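Local coordinates for Adenylate/guanylate cyclase/hydrolase, alpha/beta fold family (Ruegeria pomeroyi, PDB 3MR7), which probably acts as an adenylate cyclase, this chain being the class III nucleotidyl cyclase catalytic domain of a longer protein that also carries an alpha/beta-hydrolase region, at residues R72-I77 and I98-G103; A121-I126 and I165-W170. One frame throughout, in Å; residues are numbered along the deposited sequence. Where two conformers were deposited one is given.

Contact 1. Residues R72-I77 and I98-G103; sequences RCALEI and IGINIG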
loop_
_atom_site.group_PDB
_atom_site.type_symbol
_atom_site.label_atom_id
_atom_site.label_comp_id
_atom_site.label_asym_id
_atom_site.label_seq_id
_atom_site.Cartn_x
_atom_site.Cartn_y
_atom_site.Cartn_z
ATOM N N ARG A 72 -2.884 -1.469 22.022
ATOM C CA ARG A 72 -4.137 -0.880 22.488
ATOM C C ARG A 72 -4.319 0.476 21.843
ATOM O O ARG A 72 -5.440 0.925 21.566
ATOM C CB ARG A 72 -4.142 -0.708 23.995
ATOM C CG ARG A 72 -4.147 -2.019 24.747
ATOM C CD ARG A 72 -3.750 -1.769 26.193
ATOM N NE ARG A 72 -3.979 -2.917 27.060
ATOM C CZ ARG A 72 -3.914 -2.855 28.385
ATOM N NH1 ARG A 72 -3.636 -1.703 28.986
ATOM N NH2 ARG A 72 -4.136 -3.939 29.115
ATOM N N CYS A 73 -3.205 1.138 21.604
ATOM C CA CYS A 73 -3.267 2.437 20.975
ATOM C C CYS A 73 -3.852 2.309 19.563
ATOM O O CYS A 73 -4.773 3.045 19.204
ATOM C CB CYS A 73 -1.882 3.068 20.983
ATOM S SG CYS A 73 -1.734 4.608 20.144
ATOM N N ALA A 74 -3.345 1.361 18.779
ATOM C CA ALA A 74 -3.865 1.111 17.417
ATOM C C ALA A 74 -5.314 0.623 17.425
ATOM O O ALA A 74 -6.117 0.968 16.563
ATOM C CB ALA A 74 -2.972 0.093 16.654
ATOM N N LEU A 75 -5.639 -0.221 18.382
ATOM C CA LEU A 75 -6.984 -0.709 18.459
ATOM C C LEU A 75 -7.923 0.452 18.812
ATOM O O LEU A 75 -9.024 0.529 18.291
ATOM C CB LEU A 75 -7.051 -1.836 19.477
ATOM C CG LEU A 75 -6.579 -3.177 18.932
ATOM C CD1 LEU A 75 -6.442 -4.159 20.065
ATOM C CD2 LEU A 75 -7.562 -3.706 17.900
ATOM N N GLU A 76 -7.459 1.351 19.683
ATOM C CA GLU A 76 -8.222 2.515 20.134
ATOM C C GLU A 76 -8.545 3.414 18.965
ATOM O O GLU A 76 -9.699 3.818 18.756
ATOM C CB GLU A 76 -7.424 3.318 21.155
ATOM C CG GLU A 76 -8.239 4.382 21.878
ATOM C CD GLU A 76 -7.394 5.326 22.772
ATOM O OE1 GLU A 76 -6.302 4.917 23.245
ATOM O OE2 GLU A 76 -7.834 6.482 23.006
ATOM N N ILE A 77 -7.498 3.730 18.214
ATOM C CA ILE A 77 -7.616 4.464 16.974
ATOM C C ILE A 77 -8.542 3.830 15.915
ATOM O O ILE A 77 -9.469 4.475 15.450
ATOM C CB ILE A 77 -6.229 4.670 16.373
ATOM C CG1 ILE A 77 -5.379 5.484 17.344
ATOM C CG2 ILE A 77 -6.328 5.365 15.001
ATOM C CD1 ILE A 77 -3.983 5.756 16.852
ATOM N N ILE A 98 -2.303 0.301 9.701
ATOM C CA ILE A 98 -1.331 0.336 10.793
ATOM C C ILE A 98 -0.543 -0.929 10.888
ATOM O O ILE A 98 -1.095 -2.006 10.790
ATOM C CB ILE A 98 -1.984 0.605 12.147
ATOM C CG1 ILE A 98 -2.655 1.982 12.141
ATOM C CG2 ILE A 98 -0.946 0.517 13.257
ATOM C CD1 ILE A 98 -3.607 2.216 13.278
ATOM N N GLY A 99 0.765 -0.774 11.037
ATOM C CA GLY A 99 1.678 -1.877 11.292
ATOM C C GLY A 99 2.420 -1.684 12.609
ATOM O O GLY A 99 2.697 -0.578 13.052
ATOM N N ILE A 100 2.731 -2.778 13.266
ATOM C CA ILE A 100 3.413 -2.712 14.544
ATOM C C ILE A 100 4.420 -3.832 14.561
ATOM O O ILE A 100 4.101 -4.917 14.146
ATOM C CB ILE A 100 2.438 -2.933 15.689
ATOM C CG1 ILE A 100 1.379 -1.843 15.666
ATOM C CG2 ILE A 100 3.179 -2.919 17.005
ATOM C CD1 ILE A 100 0.380 -1.975 16.736
ATOM N N ASN A 101 5.638 -3.574 15.017
ATOM C CA ASN A 101 6.650 -4.621 15.086
ATOM C C ASN A 101 7.507 -4.434 16.331
ATOM O O ASN A 101 7.331 -3.469 17.055
ATOM C CB ASN A 101 7.504 -4.610 13.822
ATOM C CG ASN A 101 8.564 -5.691 13.828
ATOM O OD1 ASN A 101 8.333 -6.796 14.312
ATOM N ND2 ASN A 101 9.737 -5.378 13.294
ATOM N N ILE A 102 8.427 -5.355 16.582
ATOM C CA ILE A 102 9.368 -5.207 17.682
ATOM C C ILE A 102 10.801 -5.596 17.288
ATOM O O ILE A 102 11.019 -6.408 16.386
ATOM C CB ILE A 102 8.873 -5.972 18.898
ATOM C CG1 ILE A 102 7.868 -5.121 19.653
ATOM C CG2 ILE A 102 10.006 -6.319 19.829
ATOM C CD1 ILE A 102 6.989 -5.939 20.547
ATOM N N GLY A 103 11.788 -4.982 17.925
ATOM C CA GLY A 103 13.164 -5.329 17.636
ATOM C C GLY A 103 14.146 -4.537 18.470
ATOM O O GLY A 103 13.756 -3.605 19.166
#
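Ala74 puts its single methyl between Ile98 and Ile100 on strand 96-107. The contact across the two segments is wholly apolar. Ala74 CB lies 3.9 Å from Ile100 CD1. It lies 4.0 Å from Ile98 CG2, and Ile98 CD1 is just as near to it. Ile98 thus offers both branches to one methyl, whereas Ile100 touches with the end of its long branch. With CG1 beside the backbone N and CG2 anti to it (chi1 -62°), Ile98 turns both branches to the helix side of the sheet, and CD1 and CG2 meet the methyl next to each other. The small side chain is consistent with the close approach of the helix: Ala74 CA is 7.1 Å from Ile98 CA. Ala74 and Ile100 also both touch Ile132 on the next strand, 132-135.

Strand 59-64, helix 67-84 and strand 96-107 form a split beta-alpha-beta crossover, with strand 4-15 between the two parallel strands. It is the second half of the ferredoxin-like beta-alpha-beta-beta-alpha-beta core found in class III cyclases. Helix 27-47 packs beside helix 67-84, where Ile77 meets Leu40 and Ala44.

The hydrogen bonds lie in the backbone of the sheet and at Asn101. Gly99 bonds by its backbone to Ala12, and Ile98 and Ile100 to Cys133, which fixes the strand between its neighbours. Asn101 CB points to the other side of the sheet. Its OD1 bonds to Ser135 OG and, weakly, takes Ile102 N at 2.7 Å, while its ND2 bonds to Ala116 O.

Contact 2. Residues A121-I126 and I165-W170; sequences ARLEAI and IRVWQW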
loop_
_atom_site.group_PDB
_atom_site.type_symbol
_atom_site.label_atom_id
_atom_site.label_comp_id
_atom_site.label_asym_id
_atom_site.label_seq_id
_atom_site.Cartn_x
_atom_site.Cartn_y
_atom_site.Cartn_z
ATOM N N ALA A 121 7.043 -0.560 9.049
ATOM C CA ALA A 121 6.616 0.232 7.904
ATOM C C ALA A 121 5.961 -0.632 6.845
ATOM O O ALA A 121 4.920 -0.273 6.294
ATOM C CB ALA A 121 7.818 0.923 7.313
ATOM N N ARG A 122 6.594 -1.764 6.549
ATOM C CA ARG A 122 6.070 -2.715 5.581
ATOM C C ARG A 122 4.728 -3.293 6.045
ATOM O O ARG A 122 3.794 -3.440 5.256
ATOM C CB ARG A 122 7.091 -3.820 5.340
ATOM C CG ARG A 122 6.745 -4.722 4.195
ATOM C CD ARG A 122 6.447 -3.907 2.961
ATOM N NE ARG A 122 5.879 -4.809 1.991
ATOM C CZ ARG A 122 5.354 -4.471 0.831
ATOM N NH1 ARG A 122 5.285 -3.194 0.465
ATOM N NH2 ARG A 122 4.877 -5.436 0.051
ATOM N N LEU A 123 4.624 -3.599 7.333
ATOM C CA LEU A 123 3.377 -4.102 7.881
ATOM C C LEU A 123 2.251 -3.113 7.656
ATOM O O LEU A 123 1.144 -3.498 7.298
ATOM C CB LEU A 123 3.545 -4.448 9.357
ATOM C CG LEU A 123 3.827 -5.938 9.661
ATOM C CD1 LEU A 123 4.540 -6.618 8.504
ATOM C CD2 LEU A 123 4.605 -6.130 10.958
ATOM N N GLU A 124 2.543 -1.831 7.849
ATOM C CA GLU A 124 1.574 -0.780 7.590
ATOM C C GLU A 124 1.136 -0.870 6.123
ATOM O O GLU A 124 -0.030 -0.902 5.799
ATOM C CB GLU A 124 2.191 0.582 7.938
ATOM C CG GLU A 124 1.414 1.812 7.430
ATOM C CD GLU A 124 1.619 2.087 5.932
ATOM O OE1 GLU A 124 2.754 2.432 5.494
ATOM O OE2 GLU A 124 0.626 1.961 5.184
ATOM N N ALA A 125 2.091 -0.964 5.231
ATOM C CA ALA A 125 1.794 -0.891 3.815
ATOM C C ALA A 125 0.949 -2.059 3.309
ATOM O O ALA A 125 0.126 -1.887 2.429
ATOM C CB ALA A 125 3.090 -0.790 3.027
ATOM N N ILE A 126 1.151 -3.254 3.842
ATOM C CA ILE A 126 0.355 -4.379 3.375
ATOM C C ILE A 126 -0.913 -4.558 4.198
ATOM O O ILE A 126 -1.793 -5.293 3.794
ATOM C CB ILE A 126 1.127 -5.678 3.455
ATOM C CG1 ILE A 126 1.243 -6.058 4.940
ATOM C CG2 ILE A 126 2.470 -5.564 2.652
ATOM C CD1 ILE A 126 2.156 -7.157 5.234
ATOM N N ILE A 165 8.690 -12.442 7.249
ATOM C CA ILE A 165 8.079 -12.335 8.564
ATOM C C ILE A 165 6.670 -12.888 8.514
ATOM O O ILE A 165 5.980 -12.710 7.527
ATOM C CB ILE A 165 8.033 -10.854 9.034
ATOM C CG1 ILE A 165 9.366 -10.459 9.646
ATOM C CG2 ILE A 165 6.983 -10.637 10.078
ATOM C CD1 ILE A 165 10.402 -10.129 8.668
ATOM N N ARG A 166 6.252 -13.569 9.576
ATOM C CA ARG A 166 4.892 -14.067 9.684
ATOM C C ARG A 166 4.039 -12.928 10.236
ATOM O O ARG A 166 4.350 -12.350 11.262
ATOM C CB ARG A 166 4.825 -15.333 10.555
ATOM C CG ARG A 166 3.405 -15.822 10.865
ATOM C CD ARG A 166 3.306 -17.362 11.126
ATOM N NE ARG A 166 2.931 -18.121 9.924
ATOM C CZ ARG A 166 3.772 -18.867 9.216
ATOM N NH1 ARG A 166 5.036 -18.983 9.603
ATOM N NH2 ARG A 166 3.355 -19.508 8.131
ATOM N N VAL A 167 2.971 -12.606 9.521
ATOM C CA VAL A 167 2.168 -11.436 9.796
ATOM C C VAL A 167 0.752 -11.804 10.237
ATOM O O VAL A 167 0.065 -12.615 9.604
ATOM C CB VAL A 167 2.143 -10.534 8.533
ATOM C CG1 VAL A 167 1.140 -9.415 8.655
ATOM C CG2 VAL A 167 3.554 -9.991 8.262
ATOM N N TRP A 168 0.328 -11.204 11.341
ATOM C CA TRP A 168 -1.003 -11.431 11.879
ATOM C C TRP A 168 -1.793 -10.161 11.696
ATOM O O TRP A 168 -1.256 -9.050 11.822
ATOM C CB TRP A 168 -0.910 -11.745 13.359
ATOM C CG TRP A 168 -0.180 -13.003 13.621
ATOM C CD1 TRP A 168 1.170 -13.190 13.606
ATOM C CD2 TRP A 168 -0.759 -14.263 13.935
ATOM N NE1 TRP A 168 1.469 -14.491 13.889
ATOM C CE2 TRP A 168 0.302 -15.176 14.094
ATOM C CE3 TRP A 168 -2.080 -14.710 14.114
ATOM C CZ2 TRP A 168 0.088 -16.523 14.411
ATOM C CZ3 TRP A 168 -2.292 -16.034 14.430
ATOM C CH2 TRP A 168 -1.217 -16.936 14.569
ATOM N N GLN A 169 -3.076 -10.322 11.416
ATOM C CA GLN A 169 -3.931 -9.184 11.134
ATOM C C GLN A 169 -5.246 -9.199 11.877
ATOM O O GLN A 169 -5.883 -10.230 12.063
ATOM C CB GLN A 169 -4.223 -9.092 9.635
ATOM C CG GLN A 169 -5.017 -7.858 9.239
ATOM C CD GLN A 169 -5.258 -7.800 7.759
ATOM O OE1 GLN A 169 -6.019 -8.603 7.221
ATOM N NE2 GLN A 169 -4.602 -6.860 7.079
ATOM N N TRP A 170 -5.667 -8.016 12.272
ATOM C CA TRP A 170 -6.958 -7.836 12.864
ATOM C C TRP A 170 -7.725 -6.847 12.020
ATOM O O TRP A 170 -7.193 -5.816 11.605
ATOM C CB TRP A 170 -6.782 -7.282 14.260
ATOM C CG TRP A 170 -8.040 -6.787 14.851
ATOM C CD1 TRP A 170 -8.936 -7.490 15.606
ATOM C CD2 TRP A 170 -8.548 -5.466 14.753
ATOM N NE1 TRP A 170 -9.977 -6.683 15.978
ATOM C CE2 TRP A 170 -9.761 -5.432 15.469
ATOM C CE3 TRP A 170 -8.087 -4.298 14.143
ATOM C CZ2 TRP A 170 -10.514 -4.291 15.580
ATOM C CZ3 TRP A 170 -8.828 -3.187 14.245
ATOM C CH2 TRP A 170 -10.035 -3.180 14.959
#
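Val167 meets two side chains from the last turn of helix 115-126, one with each methyl. Its CG2 lies 3.5 Å from Leu123 CD1. Its CG1 lies 4.2 Å from Ile126 CD1. The valine is turned with CG1 anti to the backbone N and CG2 beside it (chi1 170°), which splits the methyls between the two helix residues. Leu123 and Val167 run past each other in opposite senses. The CB of Ile126 is directed toward the strand, and CD1, the end of its long branch, makes the touch.

Around these three, Ser135 touches Leu123, and Gln156 touches both Ile126 and Val167. The strand is set by backbone bonds of Val167 to Leu153 and Gly154, and of Trp168 to Val134. Trp168 leaves the sheet on the other side, where its ring stacks on His139 and NE1 bonds to Asp136. On the helix, Glu124 forms a salt bridge with Arg97. Ile126 CG2 lies above one face of the Arg122 guanidinium, toward its rim. Arg122 NH2 bonds to Ile126 O of the second subunit, and the reverse bond is made too, so the helix end also lies at a subunit interface. A helix laid on a mixed sheet, across from the two helices of the ferredoxin-like core, fits the cyclase homology domain.

Overall arrangement
Both contacts are buried, apolar helix-to-sheet packing on one mixed sheet, and their centres are 11 Å apart. Contact 1 is the more central. Its helix covers one face of strand 96-107, and helix 115-126 of contact 2 lies on the other face, where Leu123 CB comes 3.7 Å from Gly99 CA. The two segment pairs also meet at Leu75 and Trp170, which lies on the same face as helix 67-84. Strand 132-135 lies between the strands of the two contacts. The touching residues of contact 1 have mainly apolar neighbours, whereas contact 2 is flanked by salt bridges, Glu124 with Arg97 and Arg166 with Asp152. Contact 2 alone touches the second subunit.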